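Local coordinates for putative oxidoreductase (Salmonella enterica subsp. enterica serovar Typhimurium, PDB 3NX4), which binds NADP and probably acts as an NADPH-dependent acryloyl-CoA reductase of the medium-chain dehydrogenase/reductase superfamily, at residues Ser204-Lys209 with Pro249-Pro254; Glu208-Ala213 with Gln230-Gly235; Gly234-Ala239 with Asn259-Gly264. All blocks are in the same frame, centred on the assembly; numbering follows the deposited sequence.

Interaction 1 (Ser204-Lys209 with Pro249-Pro254); sequences SRPLEK and PTTVMP
Pro206 and Leu207 lie against the turn where strand 247-251 gives way to helix 253-258. The close part of the contact is mostly apolar. Leu207 holds CG anti to its carbonyl carbon (chi1 -70°), and with chi2 at -179° CD2 lies on the first helical turn. Leu207 CD2 rests 3.8 Å from Pro254 N, with the proline ring beyond. The Leu207 and Met253 side chains cross at about a right angle, with Leu207 CG 4.1 Å from Met253 CB. Pro206 CB faces two neighbours, 3.6 Å from Thr251 OG1 and 3.9 Å from Met253 CG. Beyond CG the selenomethionine bends, and its end leads away from residues 204-209.

The other part is looser and wet. The two segments share no direct hydrogen bond. A water donates to Pro206 O over 2.7 Å and lies 2.6 Å from Thr251 OG1. The backbone N of Arg205 donates to Glu208 OE2 within the loop. Phe246 of the second subunit packs on Pro206 and Thr251, and Thr250 and Thr251 pair with an antiparallel strand of that subunit. Thr251 OG1 also accepts from Met253 N at 3.2 Å, the side-chain capping bond typical of a helix N-terminus.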
ATOM      1  N   SER A 204      -6.053 -19.026  -2.312  1.00 39.95           N
ATOM      2  CA  SER A 204      -5.114 -18.630  -1.272  1.00 40.04           C
ATOM      3  C   SER A 204      -5.792 -18.419   0.084  1.00 42.40           C
ATOM      4  O   SER A 204      -6.980 -18.113   0.155  1.00 44.78           O
ATOM      5  CB  SER A 204      -4.367 -17.351  -1.666  1.00 44.80           C
ATOM      6  OG  SER A 204      -5.242 -16.240  -1.719  1.00 46.83           O
ATOM      7  N   ARG A 205      -5.013 -18.584   1.147  1.00 37.03           N
ATOM      8  CA  ARG A 205      -5.439 -18.239   2.496  1.00 30.97           C
ATOM      9  C   ARG A 205      -5.124 -16.749   2.718  1.00 34.57           C
ATOM     10  O   ARG A 205      -4.397 -16.142   1.923  1.00 34.98           O
ATOM     11  CB  ARG A 205      -4.676 -19.077   3.518  1.00 34.56           C
ATOM     12  CG  ARG A 205      -4.696 -20.566   3.271  1.00 43.85           C
ATOM     13  CD  ARG A 205      -6.085 -21.124   3.454  1.00 49.14           C
ATOM     14  NE  ARG A 205      -6.094 -22.588   3.415  1.00 49.02           N
ATOM     15  CZ  ARG A 205      -7.190 -23.322   3.565  1.00 51.06           C
ATOM     16  NH1 ARG A 205      -8.356 -22.718   3.753  1.00 45.34           N
ATOM     17  NH2 ARG A 205      -7.124 -24.650   3.521  1.00 46.46           N
ATOM     18  N   PRO A 206      -5.665 -16.153   3.796  1.00 34.02           N
ATOM     19  CA  PRO A 206      -5.363 -14.739   4.046  1.00 32.68           C
ATOM     20  C   PRO A 206      -3.870 -14.517   4.204  1.00 34.88           C
ATOM     21  O   PRO A 206      -3.359 -13.483   3.759  1.00 35.02           O
ATOM     22  CB  PRO A 206      -6.110 -14.450   5.349  1.00 32.61           C
ATOM     23  CG  PRO A 206      -7.277 -15.417   5.306  1.00 36.61           C
ATOM     24  CD  PRO A 206      -6.694 -16.670   4.718  1.00 38.85           C
ATOM     25  N   LEU A 207      -3.194 -15.473   4.837  1.00 31.37           N
ATOM     26  CA  LEU A 207      -1.737 -15.465   4.959  1.00 29.76           C
ATOM     27  C   LEU A 207      -1.171 -16.795   4.463  1.00 35.96           C
ATOM     28  O   LEU A 207      -1.629 -17.863   4.876  1.00 34.94           O
ATOM     29  CB  LEU A 207      -1.311 -15.238   6.420  1.00 29.19           C
ATOM     30  CG  LEU A 207      -1.548 -13.850   7.030  1.00 32.08           C
ATOM     31  CD1 LEU A 207      -1.045 -13.828   8.466  1.00 33.43           C
ATOM     32  CD2 LEU A 207      -0.879 -12.740   6.198  1.00 27.50           C
ATOM     33  N   GLU A 208      -0.183 -16.719   3.576  1.00 33.00           N
ATOM     34  CA  GLU A 208       0.535 -17.890   3.071  1.00 37.80           C
ATOM     35  C   GLU A 208       1.969 -17.819   3.588  1.00 41.45           C
ATOM     36  O   GLU A 208       2.326 -16.890   4.312  1.00 33.39           O
ATOM     37  CB  GLU A 208       0.557 -17.879   1.542  1.00 35.88           C
ATOM     38  CG  GLU A 208      -0.817 -17.961   0.876  1.00 41.84           C
ATOM     39  CD  GLU A 208      -1.334 -19.382   0.793  1.00 49.46           C
ATOM     40  OE1 GLU A 208      -0.592 -20.301   1.198  1.00 49.05           O
ATOM     41  OE2 GLU A 208      -2.478 -19.578   0.327  1.00 47.54           O
ATOM     42  N   LYS A 209       2.806 -18.777   3.205  1.00 37.07           N
ATOM     43  CA  LYS A 209       4.200 -18.704   3.617  1.00 42.97           C
ATOM     44  C   LYS A 209       4.845 -17.465   3.002  1.00 31.67           C
ATOM     45  O   LYS A 209       4.512 -17.075   1.883  1.00 30.20           O
ATOM     46  CB  LYS A 209       4.986 -19.958   3.226  1.00 53.96           C
ATOM     47  CG  LYS A 209       6.450 -19.884   3.651  1.00 63.99           C
ATOM     48  CD  LYS A 209       7.117 -21.248   3.718  1.00 66.89           C
ATOM     49  CE  LYS A 209       7.451 -21.790   2.342  1.00 57.95           C
ATOM     50  NZ  LYS A 209       8.310 -22.999   2.464  1.00 60.09           N
ATOM     51  N   PRO A 249      -9.773  -9.129  -4.437  1.00 36.26           N
ATOM     52  CA  PRO A 249     -10.378  -9.917  -3.360  1.00 36.93           C
ATOM     53  C   PRO A 249      -9.337 -10.359  -2.351  1.00 41.69           C
ATOM     54  O   PRO A 249      -8.871 -11.490  -2.382  1.00 44.85           O
ATOM     55  CB  PRO A 249     -10.916 -11.136  -4.100  1.00 40.71           C
ATOM     56  CG  PRO A 249      -9.988 -11.308  -5.234  1.00 39.78           C
ATOM     57  CD  PRO A 249      -9.571  -9.930  -5.655  1.00 36.64           C
ATOM     58  N   THR A 250      -8.991  -9.448  -1.453  1.00 38.54           N
ATOM     59  CA  THR A 250      -7.969  -9.690  -0.450  1.00 30.07           C
ATOM     60  C   THR A 250      -8.490  -9.464   0.965  1.00 40.37           C
ATOM     61  O   THR A 250      -9.678  -9.263   1.179  1.00 41.93           O
ATOM     62  CB  THR A 250      -6.718  -8.817  -0.710  1.00 30.71           C
ATOM     63  OG1 THR A 250      -5.693  -9.146   0.230  1.00 37.75           O
ATOM     64  CG2 THR A 250      -7.055  -7.347  -0.594  1.00 28.87           C
ATOM     65  N   THR A 251      -7.585  -9.544   1.930  1.00 29.71           N
ATOM     66  CA  THR A 251      -7.909  -9.322   3.325  1.00 27.37           C
ATOM     67  C   THR A 251      -6.908  -8.332   3.895  1.00 37.54           C
ATOM     68  O   THR A 251      -5.868  -8.072   3.301  1.00 35.37           O
ATOM     69  CB  THR A 251      -7.863 -10.607   4.156  1.00 35.84           C
ATOM     70  OG1 THR A 251      -6.503 -10.963   4.419  1.00 32.39           O
ATOM     71  CG2 THR A 251      -8.562 -11.745   3.430  1.00 35.83           C
ATOM     72  N   VAL A 252      -7.240  -7.755   5.035  1.00 33.62           N
ATOM     73  CA  VAL A 252      -6.360  -6.806   5.684  1.00 32.28           C
ATOM     74  C   VAL A 252      -5.174  -7.499   6.352  1.00 32.21           C
ATOM     75  O   VAL A 252      -4.259  -6.833   6.819  1.00 35.15           O
ATOM     76  CB  VAL A 252      -7.112  -5.983   6.744  1.00 36.96           C
ATOM     77  CG1 VAL A 252      -8.263  -5.229   6.116  1.00 41.42           C
ATOM     78  CG2 VAL A 252      -7.606  -6.879   7.857  1.00 29.94           C
HETATM   79  N   MSE A 253      -5.203  -8.826   6.429  1.00 29.40           N
HETATM   80  CA  MSE A 253      -4.188  -9.555   7.199  1.00 30.73           C
HETATM   81  C   MSE A 253      -2.713  -9.298   6.809  1.00 28.59           C
HETATM   82  O   MSE A 253      -1.873  -9.113   7.691  1.00 30.21           O
HETATM   83  CB  MSE A 253      -4.490 -11.054   7.259  1.00 28.92           C
HETATM   84  CG  MSE A 253      -5.872 -11.381   7.797  1.00 32.41           C
HETATM   85 SE   MSE A 253      -6.135 -10.607   9.586  0.75 45.89          SE
HETATM   86  CE  MSE A 253      -5.883 -12.225  10.645  1.00258.92           C
ATOM     87  N   PRO A 254      -2.385  -9.306   5.503  1.00 30.00           N
ATOM     88  CA  PRO A 254      -0.973  -9.045   5.189  1.00 27.83           C
ATOM     89  C   PRO A 254      -0.574  -7.635   5.633  1.00 26.05           C
ATOM     90  O   PRO A 254       0.569  -7.382   6.003  1.00 29.37           O
ATOM     91  CB  PRO A 254      -0.924  -9.137   3.654  1.00 23.93           C
ATOM     92  CG  PRO A 254      -2.093 -10.004   3.282  1.00 29.20           C
ATOM     93  CD  PRO A 254      -3.166  -9.682   4.309  1.00 29.18           C
TER
HETATM   94  O   HOH W   1      -4.961 -11.776   2.511  1.00 36.11           O

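Interaction 2 (Glu208-Ala213 with Gln230-Gly235); sequences EKQLWA and QMNYGG
The indole of Trp212 has Leu211 CB over the centre of one face, 3.5 Å above the plane. Two groups of the other segment meet its edge. Gln230 OE1 lies in the ring plane and accepts from Trp212 NE1 at 2.9 Å. Met231 SE approaches the five-membered ring of Trp212 at 5.0 Å from its centroid, an edge-on Met-aromatic contact. The Gln230 amide does not lie flat with the ring: the planes are 64° apart, and NE1 stands above the carbonyl plane. The Gln230 chain is extended beyond CG and runs beside the indole in the same direction. The Leu211 side chain crosses it obliquely, with Leu211 CD1 3.6 Å from Gln230 CD. Gln230 NE2 donates to a water that reaches Glu208 OE1 by a weak bond.

Backbone bonds join the segments as well. Gln230 O takes two donors in its carbonyl plane, Leu211 N at 2.7 Å and Trp212 N at 3.2 Å. Trp212 O in turn accepts from Asn232 N at 2.8 Å. The Asn232 amide lies alongside the chain at Trp212, and a water joins its OD1 to Gln210 O. Extended Gln210 reaches past Asn232, and its OE1 accepts from Tyr233 N at 2.8 Å from above the amide plane. The hydroxyl of Tyr233 points elsewhere, to Asp266 of the second subunit.

Asn232 to Gly235 form a type II turn, closed by Gly235 N to Asn232 O. Gly234 takes its positive phi (75°), which favours glycine. Trp212, before helix 221-229, and Met231, just after it, form a parallel bridge. Strand 212-217, that helix and strand 235-239 make the beta-alpha-beta crossover typical of a Rossmann fold.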
ATOM      1  N   GLU A 208      -0.183 -16.719   3.576  1.00 33.00           N
ATOM      2  CA  GLU A 208       0.535 -17.890   3.071  1.00 37.80           C
ATOM      3  C   GLU A 208       1.969 -17.819   3.588  1.00 41.45           C
ATOM      4  O   GLU A 208       2.326 -16.890   4.312  1.00 33.39           O
ATOM      5  CB  GLU A 208       0.557 -17.879   1.542  1.00 35.88           C
ATOM      6  CG  GLU A 208      -0.817 -17.961   0.876  1.00 41.84           C
ATOM      7  CD  GLU A 208      -1.334 -19.382   0.793  1.00 49.46           C
ATOM      8  OE1 GLU A 208      -0.592 -20.301   1.198  1.00 49.05           O
ATOM      9  OE2 GLU A 208      -2.478 -19.578   0.327  1.00 47.54           O
ATOM     10  N   LYS A 209       2.806 -18.777   3.205  1.00 37.07           N
ATOM     11  CA  LYS A 209       4.200 -18.704   3.617  1.00 42.97           C
ATOM     12  C   LYS A 209       4.845 -17.465   3.002  1.00 31.67           C
ATOM     13  O   LYS A 209       4.512 -17.075   1.883  1.00 30.20           O
ATOM     14  CB  LYS A 209       4.986 -19.958   3.226  1.00 53.96           C
ATOM     15  CG  LYS A 209       6.450 -19.884   3.651  1.00 63.99           C
ATOM     16  CD  LYS A 209       7.117 -21.248   3.718  1.00 66.89           C
ATOM     17  CE  LYS A 209       7.451 -21.790   2.342  1.00 57.95           C
ATOM     18  NZ  LYS A 209       8.310 -22.999   2.464  1.00 60.09           N
ATOM     19  N   GLN A 210       5.741 -16.840   3.755  1.00 30.54           N
ATOM     20  CA  GLN A 210       6.413 -15.627   3.305  1.00 29.65           C
ATOM     21  C   GLN A 210       7.458 -15.962   2.273  1.00 30.80           C
ATOM     22  O   GLN A 210       8.413 -16.670   2.584  1.00 26.18           O
ATOM     23  CB  GLN A 210       7.076 -14.921   4.492  1.00 28.94           C
ATOM     24  CG  GLN A 210       6.074 -14.390   5.505  1.00 28.98           C
ATOM     25  CD  GLN A 210       6.741 -13.777   6.731  1.00 40.54           C
ATOM     26  OE1 GLN A 210       7.529 -12.840   6.630  1.00 34.80           O
ATOM     27  NE2 GLN A 210       6.438 -14.326   7.892  1.00 44.66           N
ATOM     28  N   LEU A 211       7.280 -15.439   1.058  1.00 23.34           N
ATOM     29  CA  LEU A 211       8.183 -15.725  -0.062  1.00 26.42           C
ATOM     30  C   LEU A 211       8.945 -14.518  -0.627  1.00 28.23           C
ATOM     31  O   LEU A 211      10.104 -14.660  -1.034  1.00 29.11           O
ATOM     32  CB  LEU A 211       7.423 -16.381  -1.228  1.00 27.63           C
ATOM     33  CG  LEU A 211       6.567 -17.612  -0.902  1.00 26.13           C
ATOM     34  CD1 LEU A 211       5.806 -18.072  -2.147  1.00 25.85           C
ATOM     35  CD2 LEU A 211       7.433 -18.726  -0.327  1.00 28.59           C
ATOM     36  N   TRP A 212       8.292 -13.357  -0.695  1.00 25.56           N
ATOM     37  CA  TRP A 212       8.790 -12.248  -1.514  1.00 25.63           C
ATOM     38  C   TRP A 212       9.150 -10.992  -0.712  1.00 25.61           C
ATOM     39  O   TRP A 212       8.369 -10.553   0.113  1.00 23.46           O
ATOM     40  CB  TRP A 212       7.739 -11.834  -2.555  1.00 24.05           C
ATOM     41  CG  TRP A 212       6.999 -12.968  -3.179  1.00 26.53           C
ATOM     42  CD1 TRP A 212       5.659 -13.219  -3.096  1.00 23.65           C
ATOM     43  CD2 TRP A 212       7.557 -14.010  -3.996  1.00 24.11           C
ATOM     44  NE1 TRP A 212       5.346 -14.369  -3.804  1.00 25.47           N
ATOM     45  CE2 TRP A 212       6.495 -14.868  -4.368  1.00 26.72           C
ATOM     46  CE3 TRP A 212       8.853 -14.314  -4.427  1.00 24.58           C
ATOM     47  CZ2 TRP A 212       6.691 -16.006  -5.157  1.00 26.92           C
ATOM     48  CZ3 TRP A 212       9.042 -15.450  -5.231  1.00 25.94           C
ATOM     49  CH2 TRP A 212       7.965 -16.277  -5.578  1.00 27.68           C
ATOM     50  N   ALA A 213      10.310 -10.401  -0.996  1.00 22.63           N
ATOM     51  CA  ALA A 213      10.667  -9.103  -0.411  1.00 24.73           C
ATOM     52  C   ALA A 213       9.917  -7.981  -1.135  1.00 23.20           C
ATOM     53  O   ALA A 213       9.526  -6.980  -0.532  1.00 22.84           O
ATOM     54  CB  ALA A 213      12.175  -8.868  -0.495  1.00 23.96           C
ATOM     55  N   GLN A 230       1.628 -13.775   0.287  1.00 25.11           N
ATOM     56  CA  GLN A 230       2.961 -14.374   0.267  1.00 21.36           C
ATOM     57  C   GLN A 230       4.102 -13.390   0.554  1.00 24.47           C
ATOM     58  O   GLN A 230       5.278 -13.752   0.440  1.00 24.38           O
ATOM     59  CB  GLN A 230       3.226 -14.980  -1.122  1.00 23.28           C
ATOM     60  CG  GLN A 230       2.386 -16.229  -1.441  1.00 25.27           C
ATOM     61  CD  GLN A 230       2.556 -16.697  -2.883  1.00 30.27           C
ATOM     62  OE1 GLN A 230       2.931 -15.924  -3.759  1.00 32.35           O
ATOM     63  NE2 GLN A 230       2.267 -17.977  -3.129  1.00 31.35           N
HETATM   64  N   MSE A 231       3.772 -12.143   0.869  1.00 24.99           N
HETATM   65  CA  MSE A 231       4.818 -11.135   1.096  1.00 22.48           C
HETATM   66  C   MSE A 231       5.560 -11.350   2.416  1.00 24.78           C
HETATM   67  O   MSE A 231       4.950 -11.672   3.450  1.00 24.83           O
HETATM   68  CB  MSE A 231       4.233  -9.714   1.074  1.00 25.97           C
HETATM   69  CG  MSE A 231       3.544  -9.343  -0.234  1.00 23.72           C
HETATM   70 SE   MSE A 231       4.685  -9.574  -1.823  0.75 25.35          SE
HETATM   71  CE  MSE A 231       6.212  -8.479  -1.306  1.00 21.91           C
ATOM     72  N   ASN A 232       6.874 -11.153   2.384  1.00 24.65           N
ATOM     73  CA  ASN A 232       7.648 -11.109   3.615  1.00 23.06           C
ATOM     74  C   ASN A 232       7.122  -9.985   4.511  1.00 24.13           C
ATOM     75  O   ASN A 232       6.572  -8.998   4.031  1.00 22.76           O
ATOM     76  CB  ASN A 232       9.120 -10.805   3.323  1.00 25.57           C
ATOM     77  CG  ASN A 232       9.852 -11.947   2.642  1.00 29.70           C
ATOM     78  OD1 ASN A 232       9.362 -13.076   2.563  1.00 27.68           O
ATOM     79  ND2 ASN A 232      11.056 -11.659   2.174  1.00 28.62           N
ATOM     80  N   TYR A 233       7.311 -10.126   5.814  1.00 24.69           N
ATOM     81  CA  TYR A 233       7.063  -9.011   6.718  1.00 23.94           C
ATOM     82  C   TYR A 233       7.781  -7.735   6.234  1.00 27.25           C
ATOM     83  O   TYR A 233       8.982  -7.763   5.942  1.00 24.31           O
ATOM     84  CB  TYR A 233       7.526  -9.394   8.118  1.00 23.64           C
ATOM     85  CG  TYR A 233       7.119  -8.394   9.155  1.00 24.28           C
ATOM     86  CD1 TYR A 233       7.870  -7.235   9.358  1.00 25.72           C
ATOM     87  CD2 TYR A 233       5.988  -8.598   9.934  1.00 28.52           C
ATOM     88  CE1 TYR A 233       7.495  -6.301  10.314  1.00 24.54           C
ATOM     89  CE2 TYR A 233       5.610  -7.670  10.905  1.00 29.03           C
ATOM     90  CZ  TYR A 233       6.370  -6.527  11.085  1.00 27.40           C
ATOM     91  OH  TYR A 233       6.002  -5.601  12.040  1.00 28.91           O
ATOM     92  N   GLY A 234       7.049  -6.622   6.137  1.00 22.96           N
ATOM     93  CA  GLY A 234       7.618  -5.366   5.651  1.00 22.79           C
ATOM     94  C   GLY A 234       7.843  -5.304   4.137  1.00 25.83           C
ATOM     95  O   GLY A 234       8.443  -4.362   3.621  1.00 27.21           O
ATOM     96  N   GLY A 235       7.354  -6.306   3.415  1.00 23.70           N
ATOM     97  CA  GLY A 235       7.494  -6.339   1.963  1.00 22.26           C
ATOM     98  C   GLY A 235       6.662  -5.269   1.264  1.00 24.40           C
ATOM     99  O   GLY A 235       5.759  -4.691   1.866  1.00 27.64           O
TER
HETATM  100  O   HOH W   2       1.547 -20.016  -1.079  1.00 44.34           O
HETATM  101  O   HOH W   3      11.167 -15.118   3.028  1.00 46.72           O
HETATM  102  O   HOH W   4      12.436 -13.458  -0.458  1.00 35.12           O

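Interaction 3 (Gly234-Ala239 with Asn259-Gly264); sequences GGCVAA and NVRLQG
Strands 235-239 and 261-264 run parallel, 4.8 Å apart at closest approach and 21° from alignment, in register from Cys236 with Arg261 to Ala239 with Gly264. Four backbone bonds of 2.8 to 3.0 Å join them: Arg261 N to Gly235 O, Val237 N to Arg261 O, Gln263 N to Val237 O and Ala239 N to Gln263 O. The first three lie nearly along the C=O axis.

Val237 and Leu262 lie side by side on one face. Leu262 CG is anti to the backbone N, and its CD1 turns in to Ala239 CB at 3.7 Å. Leu224 and Leu228 of helix 221-229 cover Val237. Strand 261-264 is an edge strand, within this chain, of the six-stranded parallel Rossmann sheet, and strand 235-239 is its neighbour. They lead into the NADP-binding residues Val265 and Cys240.

The other face carries Cys236, Ala238, Arg261 and Gln263. Cys236 SG lies along the aliphatic part of Arg261, 3.9 Å from CD. Gln263 bends at chi2 (66°), and its NE2 donates to Gly264 O at 2.8 Å. Its OE1 accepts from Arg261 NE of the second subunit. Residues 261-263 pair antiparallel with a strand of that subunit, continuing the sheet into it.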
ATOM      1  N   GLY A 234       7.049  -6.622   6.137  1.00 22.96           N
ATOM      2  CA  GLY A 234       7.618  -5.366   5.651  1.00 22.79           C
ATOM      3  C   GLY A 234       7.843  -5.304   4.137  1.00 25.83           C
ATOM      4  O   GLY A 234       8.443  -4.362   3.621  1.00 27.21           O
ATOM      5  N   GLY A 235       7.354  -6.306   3.415  1.00 23.70           N
ATOM      6  CA  GLY A 235       7.494  -6.339   1.963  1.00 22.26           C
ATOM      7  C   GLY A 235       6.662  -5.269   1.264  1.00 24.40           C
ATOM      8  O   GLY A 235       5.759  -4.691   1.866  1.00 27.64           O
ATOM      9  N   CYS A 236       6.977  -4.999  -0.005  1.00 21.01           N
ATOM     10  CA  CYS A 236       6.231  -4.017  -0.794  1.00 20.29           C
ATOM     11  C   CYS A 236       5.785  -4.577  -2.143  1.00 23.66           C
ATOM     12  O   CYS A 236       6.577  -5.158  -2.884  1.00 22.72           O
ATOM     13  CB  CYS A 236       7.088  -2.768  -1.036  1.00 21.37           C
ATOM     14  SG  CYS A 236       6.269  -1.480  -2.085  1.00 26.74           S
ATOM     15  N   VAL A 237       4.515  -4.381  -2.467  1.00 25.95           N
ATOM     16  CA  VAL A 237       4.025  -4.699  -3.794  1.00 19.58           C
ATOM     17  C   VAL A 237       3.755  -3.411  -4.562  1.00 26.12           C
ATOM     18  O   VAL A 237       2.984  -2.570  -4.106  1.00 27.70           O
ATOM     19  CB  VAL A 237       2.693  -5.468  -3.737  1.00 23.56           C
ATOM     20  CG1 VAL A 237       2.224  -5.784  -5.173  1.00 23.14           C
ATOM     21  CG2 VAL A 237       2.839  -6.738  -2.919  1.00 27.00           C
ATOM     22  N   ALA A 238       4.388  -3.258  -5.726  1.00 26.64           N
ATOM     23  CA  ALA A 238       4.051  -2.178  -6.648  1.00 26.40           C
ATOM     24  C   ALA A 238       3.028  -2.721  -7.652  1.00 30.16           C
ATOM     25  O   ALA A 238       3.314  -3.643  -8.402  1.00 26.65           O
ATOM     26  CB  ALA A 238       5.315  -1.653  -7.368  1.00 21.05           C
ATOM     27  N   ALA A 239       1.823  -2.167  -7.636  1.00 25.98           N
ATOM     28  CA  ALA A 239       0.741  -2.672  -8.469  1.00 26.89           C
ATOM     29  C   ALA A 239       0.402  -1.661  -9.552  1.00 26.87           C
ATOM     30  O   ALA A 239       0.163  -0.482  -9.255  1.00 29.12           O
ATOM     31  CB  ALA A 239      -0.494  -2.951  -7.606  1.00 23.27           C
ATOM     32  N   ASN A 259       2.701  -5.834   8.012  1.00 25.80           N
ATOM     33  CA  ASN A 259       3.191  -4.493   7.690  1.00 26.54           C
ATOM     34  C   ASN A 259       3.524  -4.345   6.203  1.00 27.21           C
ATOM     35  O   ASN A 259       4.468  -3.659   5.830  1.00 22.49           O
ATOM     36  CB  ASN A 259       4.424  -4.173   8.532  1.00 24.36           C
ATOM     37  CG  ASN A 259       4.514  -2.704   8.899  1.00 32.23           C
ATOM     38  OD1 ASN A 259       3.981  -2.273   9.931  1.00 30.29           O
ATOM     39  ND2 ASN A 259       5.175  -1.917   8.045  1.00 28.49           N
ATOM     40  N   VAL A 260       2.733  -4.983   5.356  1.00 23.66           N
ATOM     41  CA  VAL A 260       2.943  -4.902   3.915  1.00 23.78           C
ATOM     42  C   VAL A 260       2.508  -3.544   3.339  1.00 28.82           C
ATOM     43  O   VAL A 260       1.500  -2.978   3.758  1.00 23.66           O
ATOM     44  CB  VAL A 260       2.193  -6.063   3.190  1.00 26.76           C
ATOM     45  CG1 VAL A 260       2.113  -5.821   1.703  1.00 22.88           C
ATOM     46  CG2 VAL A 260       2.856  -7.409   3.503  1.00 23.45           C
ATOM     47  N   ARG A 261       3.276  -3.035   2.370  1.00 21.77           N
ATOM     48  CA  ARG A 261       2.884  -1.848   1.622  1.00 20.96           C
ATOM     49  C   ARG A 261       2.367  -2.260   0.254  1.00 26.75           C
ATOM     50  O   ARG A 261       3.016  -3.039  -0.457  1.00 23.67           O
ATOM     51  CB  ARG A 261       4.077  -0.918   1.416  1.00 22.68           C
ATOM     52  CG  ARG A 261       3.774   0.292   0.515  1.00 24.51           C
ATOM     53  CD  ARG A 261       4.985   1.235   0.373  1.00 21.60           C
ATOM     54  NE  ARG A 261       5.411   1.810   1.649  1.00 24.32           N
ATOM     55  CZ  ARG A 261       6.450   2.637   1.794  1.00 24.11           C
ATOM     56  NH1 ARG A 261       7.190   2.982   0.743  1.00 21.34           N
ATOM     57  NH2 ARG A 261       6.768   3.107   2.992  1.00 25.36           N
ATOM     58  N   LEU A 262       1.200  -1.752  -0.111  1.00 23.43           N
ATOM     59  CA  LEU A 262       0.725  -1.873  -1.493  1.00 23.37           C
ATOM     60  C   LEU A 262       0.761  -0.481  -2.110  1.00 25.56           C
ATOM     61  O   LEU A 262      -0.054   0.379  -1.774  1.00 24.83           O
ATOM     62  CB  LEU A 262      -0.688  -2.466  -1.542  1.00 24.93           C
ATOM     63  CG  LEU A 262      -1.414  -2.494  -2.889  1.00 24.74           C
ATOM     64  CD1 LEU A 262      -0.621  -3.311  -3.931  1.00 24.97           C
ATOM     65  CD2 LEU A 262      -2.813  -3.053  -2.715  1.00 26.46           C
ATOM     66  N   GLN A 263       1.743  -0.248  -2.977  1.00 22.24           N
ATOM     67  CA  GLN A 263       1.887   1.034  -3.648  1.00 24.14           C
ATOM     68  C   GLN A 263       1.288   0.984  -5.052  1.00 27.76           C
ATOM     69  O   GLN A 263       1.776   0.257  -5.925  1.00 26.07           O
ATOM     70  CB  GLN A 263       3.357   1.421  -3.758  1.00 25.27           C
ATOM     71  CG  GLN A 263       3.566   2.730  -4.543  1.00 25.82           C
ATOM     72  CD  GLN A 263       2.974   3.941  -3.815  1.00 27.39           C
ATOM     73  OE1 GLN A 263       3.390   4.272  -2.707  1.00 28.28           O
ATOM     74  NE2 GLN A 263       1.988   4.584  -4.432  1.00 25.96           N
ATOM     75  N   GLY A 264       0.225   1.743  -5.267  1.00 25.20           N
ATOM     76  CA  GLY A 264      -0.337   1.854  -6.601  1.00 24.39           C
ATOM     77  C   GLY A 264       0.585   2.702  -7.460  1.00 30.11           C
ATOM     78  O   GLY A 264       1.204   3.657  -6.976  1.00 27.11           O
TER

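Interaction 3 is the buried one, interaction 2 is partly buried, and interaction 1 lies at the surface. Their chemistry follows. The sheet contact of interaction 3 rests on regular backbone bonds. Interaction 2 mixes backbone bonds with amide side chains, and interaction 1 has apolar touches and a bridging water. Interactions 1 and 2 share Glu208 and Lys209, so one loop passes from the first to the second. Interactions 2 and 3 share Gly234 and Gly235 and the same sheet, and Met231 SE packs 3.6 Å from Val237 CG2. Helix 253-258 connects interactions 1 and 3, with a probable hydrogen bond between Pro254 O and Val260 N. All three touch the second subunit, interaction 2 through Tyr233 alone.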